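Local coordinates for blood group a-and b-cleaving endo-beta-galactosidase (PDB 2YGL), which cleaves blood group A and B antigens as a family 98 endo-beta-galactosidase, and probably uses its tandem CBM51 modules to bind the carbohydrate, at residues A[287-292]-A[331-336]; A[296-301]-A[315-320]; A[250-255]-A[327-332]. One frame throughout, in Å; residues are numbered along the deposited sequence.

Overall arrangement
All three contacts lie in the second of the two modules, in one beta sandwich, and each is partly buried. Contacts 1 and 3 flank strand 327-334 in the five-stranded sheet of this module, with 285-292 along one edge and 251-256 along the other, and they share Lys331 and Ser332. Both are built on antiparallel backbone hydrogen bonds, with polar and charged side chains on the outward face and mainly apolar ones on the inward face. Contact 2 differs: it links strand 295-299, the outermost strand on the side of 285-292, to strand 315-320 of the opposing sheet, has no hydrogen bond across it, and is mainly apolar and aromatic packing. It touches contact 1 where Phe288 N bonds to Ser300 OG.

Contact 1: residues A[287-292]-A[331-336]; sequences KFEVVA and KSYSGK
Lys287 meets Tyr333 across the strands with its CG set between the backbone N and the carbonyl carbon (chi1 58°), while the Tyr333 ring carbon CG stands anti to its own carbonyl carbon (chi1 -65°). Beyond CG the lysine is extended, which carries CE over one face of the ring. CE lies almost directly above the ring centre, 3.5 Å from the centroid, as a CH-pi contact, and NZ, 4.4 Å from the centroid, adds a cation-pi contact over the same face. At the ring edge, Tyr333 OH donates to Glu289 OE1 (2.9 Å), reaching that oxygen from above the carboxylate plane, which is turned 75° from the ring. The other oxygen, OE2, forms a salt bridge with Lys287 NZ at 3.3 Å, the hydrogen bond in it being weak. A water joins Glu289 OE1 to Lys331 NZ, and Lys331 packs its CD against Val291 CG2 at 3.8 Å. Underneath run antiparallel backbone bonds: Glu289 N to Lys331 O, Lys331 N to Glu289 O, and Tyr333 N to Lys287 O (3.0 Å). On the other side of the sheet the Phe288 ring turns its edge to Ser332 OG. That side faces the opposing sheet of the sandwich, where Leu345 touches Phe288 and Leu343 touches Ser332; within its own sheet, strand 285-292 continues outward to strand 295-299, and Pro250, just before strand 251-256, touches Tyr333.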
# COMPACT_ATOMS: atom_id res chain seq x y z
N LYS A 287 10.21 23.10 18.12
CA LYS A 287 9.62 21.78 17.84
C LYS A 287 8.13 21.87 17.49
O LYS A 287 7.46 22.87 17.80
CB LYS A 287 9.81 20.82 19.03
CG LYS A 287 9.23 21.33 20.34
CD LYS A 287 9.26 20.27 21.43
CE LYS A 287 8.79 20.87 22.75
NZ LYS A 287 8.71 19.88 23.85
N PHE A 288 7.63 20.83 16.84
CA PHE A 288 6.20 20.67 16.55
C PHE A 288 5.72 19.33 17.09
O PHE A 288 6.38 18.31 16.90
CB PHE A 288 5.93 20.76 15.05
CG PHE A 288 4.50 20.49 14.67
CD1 PHE A 288 3.52 21.46 14.84
CD2 PHE A 288 4.13 19.26 14.13
CE1 PHE A 288 2.19 21.21 14.50
CE2 PHE A 288 2.81 19.00 13.77
CZ PHE A 288 1.84 19.97 13.96
N GLU A 289 4.56 19.34 17.74
CA GLU A 289 3.98 18.13 18.34
C GLU A 289 2.56 17.85 17.85
O GLU A 289 1.75 18.76 17.71
CB GLU A 289 3.94 18.24 19.86
CG GLU A 289 5.29 18.16 20.55
CD GLU A 289 5.17 18.43 22.04
OE1 GLU A 289 4.14 18.98 22.49
OE2 GLU A 289 6.12 18.09 22.77
N VAL A 290 2.28 16.57 17.61
CA VAL A 290 0.91 16.10 17.45
C VAL A 290 0.55 15.34 18.73
O VAL A 290 1.24 14.40 19.12
CB VAL A 290 0.73 15.20 16.21
CG1 VAL A 290 -0.74 14.78 16.05
CG2 VAL A 290 1.20 15.91 14.95
N VAL A 291 -0.53 15.78 19.38
CA VAL A 291 -0.89 15.28 20.70
C VAL A 291 -2.30 14.68 20.67
O VAL A 291 -3.27 15.37 20.33
CB VAL A 291 -0.80 16.40 21.77
CG1 VAL A 291 -0.95 15.82 23.17
CG2 VAL A 291 0.52 17.16 21.65
N ALA A 292 -2.40 13.39 21.00
CA ALA A 292 -3.68 12.69 21.07
C ALA A 292 -4.07 12.44 22.52
O ALA A 292 -3.38 11.71 23.24
CB ALA A 292 -3.62 11.38 20.29
N LYS A 331 0.70 21.32 18.32
CA LYS A 331 1.43 22.26 19.19
C LYS A 331 2.72 22.77 18.55
O LYS A 331 3.56 21.98 18.11
CB LYS A 331 1.71 21.63 20.55
CG LYS A 331 0.46 21.16 21.29
CD LYS A 331 0.78 20.77 22.72
CE LYS A 331 -0.48 20.34 23.46
NZ LYS A 331 -0.19 19.97 24.87
N SER A 332 2.86 24.09 18.52
CA SER A 332 3.99 24.75 17.87
C SER A 332 4.81 25.54 18.88
O SER A 332 4.29 26.43 19.56
CB SER A 332 3.51 25.66 16.74
OG SER A 332 2.69 24.96 15.84
N TYR A 333 6.10 25.22 18.96
CA TYR A 333 7.00 25.82 19.94
C TYR A 333 8.00 26.76 19.29
O TYR A 333 8.79 26.36 18.42
CB TYR A 333 7.74 24.73 20.72
CG TYR A 333 6.85 23.86 21.59
CD1 TYR A 333 6.10 22.81 21.03
CD2 TYR A 333 6.76 24.06 22.96
CE1 TYR A 333 5.30 22.00 21.82
CE2 TYR A 333 5.96 23.25 23.77
CZ TYR A 333 5.23 22.22 23.18
OH TYR A 333 4.43 21.43 23.96
N SER A 334 7.96 28.02 19.72
CA SER A 334 8.80 29.08 19.18
C SER A 334 10.27 28.92 19.57
O SER A 334 10.58 28.42 20.65
CB SER A 334 8.27 30.43 19.65
OG SER A 334 9.01 31.50 19.08
N GLY A 335 11.16 29.35 18.68
CA GLY A 335 12.60 29.39 18.96
C GLY A 335 12.97 30.53 19.90
O GLY A 335 14.02 30.50 20.54
N LYS A 336 12.12 31.55 19.95
CA LYS A 336 12.16 32.64 20.94
C LYS A 336 13.24 33.72 20.75
O LYS A 336 13.20 34.76 21.40
CB LYS A 336 12.21 32.08 22.37
CG LYS A 336 10.92 31.37 22.79
CD LYS A 336 11.12 30.57 24.05
CE LYS A 336 9.88 29.76 24.39
NZ LYS A 336 10.11 28.86 25.55
O HOH W 1 2.21 18.27 24.66

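Contact 2: residues A[296-301]-A[315-320]; sequences VIYSSD and FLVDVE
Tyr298 lays one ring face against Val317, whose two methyls both reach it: CG1 stands 4.0 Å above the plane over the ring centre, and CG2 makes a CH-pi contact with its nearest approach to CE2 at 3.7 Å. A chi1 of 174° sets Tyr298 CG anti to the backbone N; at the far end of the ring, OH comes to 3.2 Å from Phe315 CE2. Ser300 CB touches Phe315 CZ at 3.6 Å. Apolar packing also joins Ile297 CD1 to Val319 CG2 at 4.1 Å, these two side chains crossing at about a right angle. Close approaches to backbone oxygen come from methyls: Val319 CG2 lies 3.4 Å from Ile297 O, and Ile297 CD1 reaches Glu320 O. No hydrogen bond crosses between the segments. Polar groups bond within a segment or to other strands: Ser299 OG donates to Asp301 OD1, Ser300 OG accepts from Phe288 N, and Asp318 OD2 is salt-bridged to Arg264. A classic beta bulge sets Ile297 and Tyr298 together opposite Val290. Here an outer strand of one sheet meets strand 315-320 of the other by side-chain packing without backbone pairing, as where the two layers of a beta sandwich close on each other.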
# COMPACT_ATOMS: atom_id res chain seq x y z
N VAL A 296 1.70 12.86 23.54
CA VAL A 296 2.49 13.18 22.35
C VAL A 296 2.66 11.91 21.51
O VAL A 296 3.24 10.93 21.97
CB VAL A 296 3.87 13.79 22.71
CG1 VAL A 296 4.73 13.98 21.47
CG2 VAL A 296 3.69 15.12 23.44
N ILE A 297 2.12 11.94 20.29
CA ILE A 297 2.24 10.81 19.37
C ILE A 297 3.17 11.12 18.20
O ILE A 297 3.56 10.22 17.45
CB ILE A 297 0.86 10.30 18.86
CG1 ILE A 297 0.09 11.43 18.14
CG2 ILE A 297 0.05 9.70 20.02
CD1 ILE A 297 -1.08 10.95 17.30
N TYR A 298 3.52 12.40 18.05
CA TYR A 298 4.59 12.83 17.16
C TYR A 298 5.35 14.02 17.76
O TYR A 298 4.74 14.96 18.26
CB TYR A 298 4.08 13.21 15.76
CG TYR A 298 5.19 13.79 14.90
CD1 TYR A 298 6.01 12.97 14.13
CD2 TYR A 298 5.46 15.17 14.90
CE1 TYR A 298 7.04 13.49 13.37
CE2 TYR A 298 6.50 15.70 14.14
CZ TYR A 298 7.28 14.85 13.38
OH TYR A 298 8.30 15.37 12.62
N SER A 299 6.68 13.97 17.67
CA SER A 299 7.53 15.10 18.01
C SER A 299 8.63 15.28 16.97
O SER A 299 9.27 14.31 16.57
CB SER A 299 8.14 14.92 19.40
OG SER A 299 8.85 16.09 19.78
N SER A 300 8.83 16.52 16.54
CA SER A 300 9.83 16.82 15.51
C SER A 300 11.27 16.75 16.01
O SER A 300 12.21 16.72 15.21
CB SER A 300 9.55 18.20 14.88
OG SER A 300 9.71 19.23 15.84
N ASP A 301 11.46 16.71 17.33
CA ASP A 301 12.80 16.74 17.91
C ASP A 301 13.55 15.39 17.91
O ASP A 301 14.68 15.31 18.40
CB ASP A 301 12.83 17.42 19.29
CG ASP A 301 11.82 16.83 20.26
OD1 ASP A 301 11.42 15.66 20.10
OD2 ASP A 301 11.44 17.57 21.20
N PHE A 315 9.33 19.10 6.66
CA PHE A 315 9.29 17.65 6.90
C PHE A 315 7.88 17.08 6.83
O PHE A 315 6.91 17.76 7.15
CB PHE A 315 9.98 17.29 8.23
CG PHE A 315 9.47 18.06 9.42
CD1 PHE A 315 10.07 19.26 9.79
CD2 PHE A 315 8.42 17.57 10.19
CE1 PHE A 315 9.61 19.98 10.89
CE2 PHE A 315 7.96 18.28 11.30
CZ PHE A 315 8.55 19.49 11.65
N LEU A 316 7.78 15.82 6.41
CA LEU A 316 6.50 15.12 6.34
C LEU A 316 6.14 14.53 7.69
O LEU A 316 6.91 13.77 8.28
CB LEU A 316 6.52 14.03 5.26
CG LEU A 316 5.25 13.17 5.09
CD1 LEU A 316 4.02 14.01 4.74
CD2 LEU A 316 5.46 12.09 4.04
N VAL A 317 4.97 14.92 8.19
CA VAL A 317 4.39 14.31 9.39
C VAL A 317 3.29 13.36 8.93
O VAL A 317 2.30 13.79 8.32
CB VAL A 317 3.83 15.36 10.38
CG1 VAL A 317 3.13 14.67 11.55
CG2 VAL A 317 4.94 16.26 10.88
N ASP A 318 3.47 12.08 9.23
CA ASP A 318 2.50 11.06 8.87
C ASP A 318 2.40 10.08 10.03
O ASP A 318 3.23 9.19 10.18
CB ASP A 318 2.94 10.34 7.58
CG ASP A 318 1.93 9.31 7.10
OD1 ASP A 318 0.96 9.00 7.83
OD2 ASP A 318 2.11 8.80 5.97
N VAL A 319 1.36 10.26 10.85
CA VAL A 319 1.24 9.53 12.11
C VAL A 319 -0.14 8.90 12.28
O VAL A 319 -1.16 9.50 11.93
CB VAL A 319 1.63 10.44 13.33
CG1 VAL A 319 0.68 11.64 13.46
CG2 VAL A 319 1.69 9.64 14.63
N GLU A 320 -0.16 7.67 12.80
CA GLU A 320 -1.40 6.97 13.12
C GLU A 320 -2.06 7.60 14.34
O GLU A 320 -1.40 7.92 15.32
CB GLU A 320 -1.14 5.49 13.40
CG GLU A 320 -0.83 4.65 12.17
CD GLU A 320 -0.69 3.16 12.49
OE1 GLU A 320 -0.52 2.80 13.68
OE2 GLU A 320 -0.73 2.35 11.54

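Contact 3: residues A[250-255]-A[327-332]; sequences PSSIKY and TIELKS
Tyr255 and Leu330 meet at the tyrosine's edge: Leu330 CD1 lies near the ring plane, 4.2 Å from Tyr255 CE2, and Ile328 O also sits at the edge. Leu192 and Trp197, in loops outside the two segments, touch the same tyrosine. Another ring, that of Pro250, preceded by a cis peptide bond, lies beside Lys331 and points the same way, with Pro250 CB 4.1 Å from Lys331 CB. The strands pair antiparallel through six backbone hydrogen bonds, two at each of the pairs Ser251 with Ser332, Ile253 with Leu330, and Tyr255 with Ile328. The one from Tyr255 N to Ile328 O is 2.8 Å long and nearly straight, at 172°. CA-H...O contacts fill the places between, as from Ser252 CA to Leu330 O at 3.4 Å. On the face of Ser252, Lys254, Glu329 and Lys331, polar groups gather. A water bridges Ser252 OG, 2.7 Å away, and Glu329 OE2, 2.6 Å away, to which it donates. Lys254 and Glu329 run side by side; a chi3 of 87° bends the lysine's CE off the line of the chain, and NZ and Glu329 OE2 are 5.0 Å apart, not in contact. Thr327 CG2 rests 3.7 Å from Lys254 CG. The other face is buried: Ile328 meets Phe350 and Leu330 meets Leu345 of the opposing sheet, and Ser251 OG is bonded to Val246 O. This is pairing within one layer of the CBM51 beta sandwich, its apolar face turned to the other layer; strand 251-256 pairs outward with strand 199-200, and strand 327-334 with strand 285-292.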
# COMPACT_ATOMS: atom_id res chain seq x y z
N PRO A 250 3.60 26.47 24.20
CA PRO A 250 3.36 26.49 22.76
C PRO A 250 2.09 27.24 22.40
O PRO A 250 1.34 27.68 23.28
CB PRO A 250 3.17 25.01 22.44
CG PRO A 250 2.46 24.47 23.65
CD PRO A 250 2.90 25.32 24.83
N SER A 251 1.86 27.41 21.10
CA SER A 251 0.54 27.74 20.60
C SER A 251 -0.09 26.42 20.18
O SER A 251 0.62 25.50 19.77
CB SER A 251 0.62 28.71 19.43
OG SER A 251 1.27 28.12 18.32
N SER A 252 -1.41 26.32 20.28
CA SER A 252 -2.09 25.05 20.04
C SER A 252 -3.38 25.20 19.25
O SER A 252 -4.17 26.11 19.50
CB SER A 252 -2.36 24.35 21.38
OG SER A 252 -2.93 23.07 21.18
N ILE A 253 -3.58 24.31 18.28
CA ILE A 253 -4.85 24.19 17.57
C ILE A 253 -5.47 22.86 18.01
O ILE A 253 -4.83 21.81 17.89
CB ILE A 253 -4.68 24.23 16.03
CG1 ILE A 253 -3.75 25.38 15.61
CG2 ILE A 253 -6.04 24.36 15.34
CD1 ILE A 253 -3.19 25.25 14.20
N LYS A 254 -6.69 22.93 18.51
CA LYS A 254 -7.36 21.76 19.10
C LYS A 254 -8.59 21.34 18.31
O LYS A 254 -9.44 22.16 17.97
CB LYS A 254 -7.73 22.04 20.56
CG LYS A 254 -8.41 20.87 21.28
CD LYS A 254 -8.32 21.00 22.79
CE LYS A 254 -9.48 21.80 23.37
NZ LYS A 254 -9.42 21.82 24.86
N TYR A 255 -8.68 20.04 18.02
CA TYR A 255 -9.83 19.46 17.34
C TYR A 255 -10.51 18.41 18.19
O TYR A 255 -9.85 17.57 18.81
CB TYR A 255 -9.42 18.87 15.99
CG TYR A 255 -8.94 19.90 15.00
CD1 TYR A 255 -9.84 20.58 14.18
CD2 TYR A 255 -7.59 20.21 14.89
CE1 TYR A 255 -9.41 21.54 13.27
CE2 TYR A 255 -7.14 21.17 13.99
CZ TYR A 255 -8.05 21.83 13.18
OH TYR A 255 -7.60 22.77 12.29
N THR A 327 -9.53 13.85 21.39
CA THR A 327 -8.96 15.18 21.17
C THR A 327 -7.61 15.08 20.46
O THR A 327 -6.76 14.27 20.84
CB THR A 327 -8.79 15.93 22.51
OG1 THR A 327 -10.07 16.04 23.15
CG2 THR A 327 -8.21 17.32 22.30
N ILE A 328 -7.44 15.88 19.42
CA ILE A 328 -6.14 16.03 18.76
C ILE A 328 -5.69 17.49 18.88
O ILE A 328 -6.44 18.40 18.54
CB ILE A 328 -6.16 15.56 17.28
CG1 ILE A 328 -6.37 14.05 17.20
CG2 ILE A 328 -4.86 15.97 16.56
CD1 ILE A 328 -6.69 13.52 15.82
N GLU A 329 -4.47 17.68 19.38
CA GLU A 329 -3.86 19.01 19.48
C GLU A 329 -2.59 19.09 18.64
O GLU A 329 -1.77 18.17 18.63
CB GLU A 329 -3.55 19.35 20.94
CG GLU A 329 -4.76 19.67 21.79
CD GLU A 329 -4.46 19.65 23.28
OE1 GLU A 329 -4.01 18.60 23.79
OE2 GLU A 329 -4.69 20.68 23.94
N LEU A 330 -2.44 20.22 17.95
CA LEU A 330 -1.25 20.49 17.14
C LEU A 330 -0.48 21.64 17.79
O LEU A 330 -0.95 22.78 17.80
CB LEU A 330 -1.65 20.84 15.71
CG LEU A 330 -2.63 19.89 15.00
CD1 LEU A 330 -3.01 20.44 13.65
CD2 LEU A 330 -2.06 18.47 14.87
N LYS A 331 0.70 21.32 18.32
CA LYS A 331 1.43 22.26 19.19
C LYS A 331 2.72 22.77 18.55
O LYS A 331 3.56 21.98 18.11
CB LYS A 331 1.71 21.63 20.55
CG LYS A 331 0.46 21.16 21.29
CD LYS A 331 0.78 20.77 22.72
CE LYS A 331 -0.48 20.34 23.46
NZ LYS A 331 -0.19 19.97 24.87
N SER A 332 2.86 24.09 18.52
CA SER A 332 3.99 24.75 17.87
C SER A 332 4.81 25.54 18.88
O SER A 332 4.29 26.43 19.56
CB SER A 332 3.51 25.66 16.74
OG SER A 332 2.69 24.96 15.84
O HOH W 2 -5.03 23.06 22.89